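Local coordinates for protein Dye-decolorizing peroxidase (Irpex lacteus, PDB 7D8M) that binds heme b and probably acts as a peroxidase of the dye-decolorizing family, using peroxide to oxidise its substrates, at residues 35-39 against 78-82; 239-243 against 413-417; 204-209 against 367-371. One frame throughout, in Å; residues are numbered along the deposited sequence.

Interaction 1 (35-39 against 78-82); sequences ATAFK and GALNV
A Schellman motif ends helix 74-79 and packs against the first turn of helix 35-49, within the N-terminal ferredoxin-like half of a DyP-type peroxidase. Residues 35-39 are regular helix, with Lys39 N bonded to Ala35 O at 2.8 Å. In the partner segment, Gly78 and Ala79 are the last helical residues. Leu80 leaves helical angles at phi/psi -100/7. Asn81 follows with positive phi, 53/48, as the C-prime residue. Its N bonds to Gly78 O at 2.9 Å, and Val82 is extended. The closest CA pair is Ala35 and Leu80, 5.6 Å apart.

Ala35, Phe38 and Lys39 point their CA-to-CB bonds at the second segment. Ala35 CB lies 3.2 Å from Ala79 O. Leu80 has an m,t rotamer, and its end reaches over to the helix. Leu80 CD2 is 4.0 Å from Phe38 CD1, 3.9 Å from Lys39 CG and 4.5 Å from Ala35 CB. Phe38 is t at chi1; it also stacks on Phe143. Strand 24-32 adds Ile32 to the apolar cluster, touching both Phe38 and Leu80. Lys39 is m at chi1 and t from chi2 to chi4. This extended chain brings Lys39 NZ to Leu80 O at 3.1 Å, a hydrogen bond. NZ also bonds to Ala450 O near the C terminus. The lysine thus lays its methylene chain against leucine and gives its charged end to backbone carbonyls, one of them just past the C-terminal end of a helix.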
loop_
_atom_site.group_PDB
_atom_site.type_symbol
_atom_site.label_atom_id
_atom_site.label_comp_id
_atom_site.label_asym_id
_atom_site.label_seq_id
_atom_site.Cartn_x
_atom_site.Cartn_y
_atom_site.Cartn_z
ATOM N N ALA A 35 12.799 -27.923 2.434
ATOM C CA ALA A 35 12.964 -27.250 1.149
ATOM C C ALA A 35 12.681 -28.193 -0.015
ATOM O O ALA A 35 11.994 -27.816 -0.974
ATOM C CB ALA A 35 14.372 -26.665 1.037
ATOM N N THR A 36 13.194 -29.430 0.056
ATOM C CA THR A 36 13.003 -30.372 -1.044
ATOM C C THR A 36 11.523 -30.654 -1.275
ATOM O O THR A 36 11.044 -30.619 -2.414
ATOM C CB THR A 36 13.764 -31.675 -0.774
ATOM O OG1 THR A 36 15.166 -31.402 -0.634
ATOM C CG2 THR A 36 13.565 -32.642 -1.929
ATOM N N ALA A 37 10.780 -30.935 -0.200
ATOM C CA ALA A 37 9.349 -31.190 -0.338
ATOM C C ALA A 37 8.585 -29.929 -0.737
ATOM O O ALA A 37 7.585 -30.009 -1.465
ATOM C CB ALA A 37 8.792 -31.764 0.966
ATOM N N PHE A 38 9.043 -28.763 -0.280
ATOM C CA PHE A 38 8.378 -27.521 -0.657
ATOM C C PHE A 38 8.534 -27.248 -2.149
ATOM O O PHE A 38 7.545 -27.011 -2.850
ATOM C CB PHE A 38 8.932 -26.364 0.178
ATOM C CG PHE A 38 8.154 -25.085 0.034
ATOM C CD1 PHE A 38 8.438 -24.197 -0.988
ATOM C CD2 PHE A 38 7.152 -24.766 0.938
ATOM C CE1 PHE A 38 7.734 -23.009 -1.107
ATOM C CE2 PHE A 38 6.432 -23.593 0.814
ATOM C CZ PHE A 38 6.727 -22.716 -0.207
ATOM N N LYS A 39 9.768 -27.307 -2.658
ATOM C CA LYS A 39 9.993 -27.107 -4.087
ATOM C C LYS A 39 9.186 -28.096 -4.928
ATOM O O LYS A 39 8.636 -27.728 -5.975
ATOM C CB LYS A 39 11.485 -27.231 -4.402
ATOM C CG LYS A 39 12.366 -26.219 -3.677
ATOM C CD LYS A 39 13.850 -26.438 -3.974
ATOM C CE LYS A 39 14.649 -25.141 -3.806
ATOM N NZ LYS A 39 15.988 -25.198 -4.465
ATOM N N GLY A 78 16.959 -17.969 1.611
ATOM C CA GLY A 78 17.906 -18.851 2.273
ATOM C C GLY A 78 17.362 -20.256 2.437
ATOM O O GLY A 78 18.033 -21.237 2.113
ATOM N N ALA A 79 16.125 -20.371 2.928
ATOM C CA ALA A 79 15.536 -21.687 3.149
ATOM C C ALA A 79 15.360 -22.462 1.856
ATOM O O ALA A 79 15.266 -23.696 1.893
ATOM C CB ALA A 79 14.191 -21.556 3.867
ATOM N N LEU A 80 15.318 -21.780 0.714
ATOM C CA LEU A 80 15.226 -22.445 -0.579
ATOM C C LEU A 80 16.570 -22.535 -1.291
ATOM O O LEU A 80 16.616 -22.944 -2.457
ATOM C CB LEU A 80 14.214 -21.722 -1.465
ATOM C CG LEU A 80 12.773 -21.871 -0.992
ATOM C CD1 LEU A 80 11.869 -20.953 -1.799
ATOM C CD2 LEU A 80 12.334 -23.325 -1.108
ATOM N N ASN A 81 17.654 -22.155 -0.611
ATOM C CA ASN A 81 19.006 -22.119 -1.174
ATOM C C ASN A 81 19.063 -21.314 -2.469
ATOM O O ASN A 81 19.632 -21.741 -3.477
ATOM C CB ASN A 81 19.556 -23.529 -1.386
ATOM C CG ASN A 81 21.063 -23.544 -1.422
ATOM O OD1 ASN A 81 21.670 -23.542 -2.493
ATOM N ND2 ASN A 81 21.682 -23.527 -0.246
ATOM N N VAL A 82 18.470 -20.124 -2.430
ATOM C CA VAL A 82 18.521 -19.173 -3.530
ATOM C C VAL A 82 19.309 -17.964 -3.043
ATOM O O VAL A 82 19.037 -17.438 -1.957
ATOM C CB VAL A 82 17.108 -18.778 -3.995
ATOM C CG1 VAL A 82 17.169 -17.634 -5.001
ATOM C CG2 VAL A 82 16.370 -19.992 -4.584
#

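Interaction 2 (239-243 against 413-417); sequences ALQNQ and LDPRN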
loop_
_atom_site.group_PDB
_atom_site.type_symbol
_atom_site.label_atom_id
_atom_site.label_comp_id
_atom_site.label_asym_id
_atom_site.label_seq_id
_atom_site.Cartn_x
_atom_site.Cartn_y
_atom_site.Cartn_z
ATOM N N ALA A 239 -13.109 20.413 14.967
ATOM C CA ALA A 239 -13.774 20.812 13.733
ATOM C C ALA A 239 -13.369 22.213 13.293
ATOM O O ALA A 239 -13.228 23.129 14.110
ATOM C CB ALA A 239 -15.293 20.756 13.916
ATOM N N LEU A 240 -13.173 22.364 11.990
ATOM C CA LEU A 240 -12.713 23.617 11.423
ATOM C C LEU A 240 -13.895 24.539 11.144
ATOM O O LEU A 240 -15.062 24.148 11.241
ATOM C CB LEU A 240 -11.922 23.366 10.139
ATOM C CG LEU A 240 -10.578 22.650 10.314
ATOM C CD1 LEU A 240 -10.005 22.275 8.959
ATOM C CD2 LEU A 240 -9.588 23.504 11.091
ATOM N N GLN A 241 -13.572 25.778 10.773
ATOM C CA GLN A 241 -14.565 26.771 10.390
ATOM C C GLN A 241 -14.135 27.455 9.100
ATOM O O GLN A 241 -12.940 27.648 8.855
ATOM C CB GLN A 241 -14.756 27.832 11.478
ATOM C CG GLN A 241 -15.900 27.566 12.436
ATOM C CD GLN A 241 -17.255 27.530 11.763
ATOM O OE1 GLN A 241 -17.399 27.896 10.596
ATOM N NE2 GLN A 241 -18.263 27.080 12.501
ATOM N N ASN A 242 -15.118 27.817 8.275
ATOM C CA ASN A 242 -14.869 28.667 7.119
ATOM C C ASN A 242 -14.774 30.131 7.563
ATOM O O ASN A 242 -15.063 30.477 8.711
ATOM C CB ASN A 242 -15.961 28.473 6.060
ATOM C CG ASN A 242 -17.368 28.686 6.610
ATOM O OD1 ASN A 242 -17.558 29.317 7.650
ATOM N ND2 ASN A 242 -18.363 28.164 5.902
ATOM N N GLN A 243 -14.347 31.008 6.651
ATOM C CA GLN A 243 -14.301 32.420 7.026
ATOM C C GLN A 243 -15.697 32.954 7.314
ATOM O O GLN A 243 -15.867 33.815 8.185
ATOM C CB GLN A 243 -13.620 33.265 5.946
ATOM C CG GLN A 243 -13.075 34.605 6.476
ATOM C CD GLN A 243 -11.683 34.483 7.097
ATOM O OE1 GLN A 243 -10.920 33.568 6.770
ATOM N NE2 GLN A 243 -11.357 35.398 8.014
ATOM N N LEU A 413 -3.000 22.416 8.494
ATOM C CA LEU A 413 -4.300 21.779 8.285
ATOM C C LEU A 413 -5.446 22.788 8.324
ATOM O O LEU A 413 -6.468 22.580 7.664
ATOM C CB LEU A 413 -4.525 20.694 9.328
ATOM C CG LEU A 413 -3.555 19.514 9.277
ATOM C CD1 LEU A 413 -3.953 18.533 10.348
ATOM C CD2 LEU A 413 -3.579 18.864 7.894
ATOM N N ASP A 414 -5.295 23.879 9.086
ATOM C CA ASP A 414 -6.296 24.943 9.122
ATOM C C ASP A 414 -6.084 25.887 7.942
ATOM O O ASP A 414 -5.068 26.587 7.878
ATOM C CB ASP A 414 -6.224 25.708 10.448
ATOM C CG ASP A 414 -7.394 26.663 10.640
ATOM O OD1 ASP A 414 -8.101 26.951 9.658
ATOM O OD2 ASP A 414 -7.610 27.130 11.778
ATOM N N PRO A 415 -7.017 25.937 6.988
ATOM C CA PRO A 415 -6.787 26.763 5.795
ATOM C C PRO A 415 -6.755 28.245 6.105
ATOM O O PRO A 415 -6.240 29.018 5.289
ATOM C CB PRO A 415 -7.964 26.404 4.879
ATOM C CG PRO A 415 -9.024 25.873 5.806
ATOM C CD PRO A 415 -8.317 25.239 6.960
ATOM N N ARG A 416 -7.263 28.651 7.268
ATOM C CA ARG A 416 -7.287 30.046 7.686
ATOM C C ARG A 416 -6.075 30.419 8.522
ATOM O O ARG A 416 -5.953 31.573 8.932
ATOM C CB ARG A 416 -8.564 30.336 8.486
ATOM C CG ARG A 416 -9.825 29.775 7.856
ATOM C CD ARG A 416 -10.956 30.760 7.884
ATOM N NE ARG A 416 -11.721 30.715 9.126
ATOM C CZ ARG A 416 -11.834 31.738 9.968
ATOM N NH1 ARG A 416 -11.211 32.883 9.710
ATOM N NH2 ARG A 416 -12.563 31.616 11.071
ATOM N N ASN A 417 -5.181 29.470 8.786
ATOM C CA ASN A 417 -4.046 29.729 9.658
ATOM C C ASN A 417 -3.026 28.619 9.489
ATOM O O ASN A 417 -3.036 27.646 10.246
ATOM C CB ASN A 417 -4.494 29.829 11.120
ATOM C CG ASN A 417 -3.349 30.151 12.061
ATOM O OD1 ASN A 417 -2.219 30.377 11.632
ATOM N ND2 ASN A 417 -3.639 30.177 13.358
HETATM O O HOH W 1 -10.997 27.188 11.151
#
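Neither segment is regular helix or strand. The two run roughly alongside each other, with the 240-243 and 413-416 directions 24° apart. Leu240 CA is 6.9 Å from Asp414 CA, and Gln243 CA is 7.4 Å from Arg416 CA. Residues 239-243 are mostly extended. Residues 414-417 form a type I beta turn, closed by Asn417 N to Asp414 O at 3.0 Å. Asp414 also makes an Asx turn: its OD1 accepts from Arg416 N at 3.1 Å. The turn belongs to the link between strands 409-411 and 421-423, which pair as a small antiparallel sheet. The contact therefore joins a beta hairpin to the loop between helices 228-237 and 249-261.

Leu240 points toward the hairpin. Its CD1 is 3.8 Å from Leu413 O and 4.0 Å from Pro415 CD, and its CD2 is 3.9 Å from Asp414 CG. Leu255 and Leu256 of helix 249-261 and Phe422 of the hairpin also pack on Leu240. Water 1 links the Gln241 backbone to the Asp414 side chain: it accepts from Gln241 N at 3.0 Å and is placed to donate to Asp414 OD1 at 3.3 Å. At the exposed end, Arg416 reaches across the gap. Its NE makes a weak hydrogen bond to Gln241 O at 3.3 Å. Gln243 CA lies over one face of the guanidinium, and Gln243 OE1 is 3.0 Å from Arg416 CD.

Interaction 3 (204-209 against 367-371); sequences DPVMNR and SVIGN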
loop_
_atom_site.group_PDB
_atom_site.type_symbol
_atom_site.label_atom_id
_atom_site.label_comp_id
_atom_site.label_asym_id
_atom_site.label_seq_id
_atom_site.Cartn_x
_atom_site.Cartn_y
_atom_site.Cartn_z
ATOM N N ASP A 204 15.227 0.466 -14.480
ATOM C CA ASP A 204 15.450 -0.100 -13.155
ATOM C C ASP A 204 16.689 0.561 -12.547
ATOM O O ASP A 204 17.777 0.466 -13.134
ATOM C CB ASP A 204 15.624 -1.623 -13.263
ATOM C CG ASP A 204 15.833 -2.307 -11.911
ATOM O OD1 ASP A 204 15.956 -1.619 -10.881
ATOM O OD2 ASP A 204 15.874 -3.559 -11.881
ATOM N N PRO A 205 16.575 1.247 -11.405
ATOM C CA PRO A 205 17.755 1.922 -10.833
ATOM C C PRO A 205 18.892 0.978 -10.484
ATOM O O PRO A 205 20.043 1.429 -10.381
ATOM C CB PRO A 205 17.197 2.610 -9.578
ATOM C CG PRO A 205 15.717 2.720 -9.831
ATOM C CD PRO A 205 15.368 1.474 -10.592
ATOM N N VAL A 206 18.605 -0.305 -10.269
ATOM C CA VAL A 206 19.644 -1.335 -10.156
ATOM C C VAL A 206 19.929 -1.789 -11.584
ATOM O O VAL A 206 19.308 -2.721 -12.111
ATOM C CB VAL A 206 19.220 -2.493 -9.253
ATOM C CG1 VAL A 206 20.262 -3.612 -9.276
ATOM C CG2 VAL A 206 18.999 -2.011 -7.832
ATOM N N MET A 207 20.865 -1.100 -12.236
ATOM C CA MET A 207 21.245 -1.488 -13.587
ATOM C C MET A 207 21.939 -2.842 -13.600
ATOM O O MET A 207 21.944 -3.518 -14.631
ATOM C CB MET A 207 22.121 -0.394 -14.198
ATOM C CG MET A 207 21.409 0.961 -14.219
ATOM S SD MET A 207 22.392 2.349 -14.815
ATOM C CE MET A 207 21.309 3.018 -16.077
ATOM N N ASN A 208 22.456 -3.264 -12.451
ATOM C CA ASN A 208 23.145 -4.523 -12.210
ATOM C C ASN A 208 22.199 -5.707 -11.961
ATOM O O ASN A 208 22.659 -6.741 -11.467
ATOM C CB ASN A 208 24.065 -4.339 -10.996
ATOM C CG ASN A 208 25.356 -5.110 -11.112
ATOM O OD1 ASN A 208 25.576 -5.824 -12.090
ATOM N ND2 ASN A 208 26.225 -4.971 -10.105
ATOM N N ARG A 209 20.910 -5.596 -12.278
ATOM C CA ARG A 209 19.931 -6.526 -11.722
ATOM C C ARG A 209 20.047 -7.903 -12.379
ATOM O O ARG A 209 20.157 -7.998 -13.607
ATOM C CB ARG A 209 18.510 -5.971 -11.889
ATOM C CG ARG A 209 17.425 -6.741 -11.124
ATOM C CD ARG A 209 17.231 -6.236 -9.691
ATOM N NE ARG A 209 16.568 -4.932 -9.634
ATOM C CZ ARG A 209 16.220 -4.316 -8.506
ATOM N NH1 ARG A 209 16.461 -4.878 -7.327
ATOM N NH2 ARG A 209 15.630 -3.132 -8.555
ATOM N N SER A 367 9.963 -1.681 -7.645
ATOM C CA SER A 367 11.220 -2.346 -7.966
ATOM C C SER A 367 12.296 -2.103 -6.917
ATOM O O SER A 367 13.235 -2.901 -6.817
ATOM C CB SER A 367 11.722 -1.893 -9.341
ATOM O OG SER A 367 12.234 -0.562 -9.294
ATOM N N VAL A 368 12.192 -1.027 -6.141
ATOM C CA VAL A 368 13.155 -0.711 -5.087
ATOM C C VAL A 368 12.361 -0.334 -3.848
ATOM O O VAL A 368 11.691 0.706 -3.830
ATOM C CB VAL A 368 14.116 0.417 -5.490
ATOM C CG1 VAL A 368 15.103 0.732 -4.353
ATOM C CG2 VAL A 368 14.861 0.049 -6.764
ATOM N N ILE A 369 12.426 -1.179 -2.813
ATOM C CA ILE A 369 11.708 -0.890 -1.572
ATOM C C ILE A 369 12.065 0.497 -1.059
ATOM O O ILE A 369 11.189 1.270 -0.655
ATOM C CB ILE A 369 12.002 -1.976 -0.523
ATOM C CG1 ILE A 369 11.471 -3.326 -1.007
ATOM C CG2 ILE A 369 11.358 -1.656 0.817
ATOM C CD1 ILE A 369 11.643 -4.433 0.012
ATOM N N GLY A 370 13.357 0.835 -1.079
ATOM C CA GLY A 370 13.826 2.094 -0.539
ATOM C C GLY A 370 13.304 3.314 -1.269
ATOM O O GLY A 370 13.306 4.402 -0.692
ATOM N N ASN A 371 12.862 3.154 -2.526
ATOM C CA ASN A 371 12.327 4.251 -3.328
ATOM C C ASN A 371 10.811 4.352 -3.294
ATOM O O ASN A 371 10.270 5.408 -3.636
ATOM C CB ASN A 371 12.755 4.115 -4.791
ATOM C CG ASN A 371 14.231 4.363 -4.996
ATOM O OD1 ASN A 371 14.935 4.834 -4.095
ATOM N ND2 ASN A 371 14.713 4.041 -6.192
HETATM O O HOH W 2 15.725 -2.938 -5.313
#
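Ser367, just after strand 359-366, meets the 204-209 loop first. That loop leads toward strand 217-226, the neighbour of strand 359-366 in one antiparallel sheet. Ser367 O takes a weak hydrogen bond from Arg209 NH2 at 3.0 Å. Water 2 adds a second link, accepting from Arg209 NH1 at 2.9 Å and donating to Ser367 O at 2.9 Å. Ser367 OG is 4.0 Å from Pro205 CD, but OG is hydrogen-bonded to Gly195 O and weakly to Ile196 O. Val368 follows, with CG2 4.1 Å from Pro205 CD and 3.7 Å from Arg209 NH2, at the guanidinium edge. Ile369 turns to Phe218 and Val220 of strand 217-226. Asn371 brings ND2 to 4.0 Å from Pro205 CG, and its N bonds to Val368 O at 3.0 Å.

The facing loop is held by Asp204. Its OD1 accepts from Val206 N at 3.0 Å in an Asx turn, and from Arg209 NH2 at 2.8 Å. A type I beta turn from Val206 to Arg209 brings the chain back, and Asp204 OD2 forms a salt bridge with Arg209 NE at 2.7 Å. The salt bridge thus orients the guanidinium: NH2 meets the Ser367 carbonyl directly, though weakly, and NH1 through water 2.

In the fold
From the N terminus, interaction 1 comes first. It closes a span of about 40 residues that includes strand 67-72, between two helices of the N-terminal half. It is complete before the others open. Interaction 3 opens at 204-209, ahead of strand 217-226, and interaction 2 opens at 239-243. Interaction 3 closes at 367-371 and interaction 2 at 413-417, so these two cross. Both span the segment carrying His312, the axial heme ligand. Interaction 3 joins the loop leading to strand 217-226 and the loop leaving its sheet neighbour, strand 359-366. Interaction 2 ties a helix-linking loop to the late hairpin. Interactions 1 and 2 lie on opposite sides of the chain's centre, their own centres about 57 Å apart.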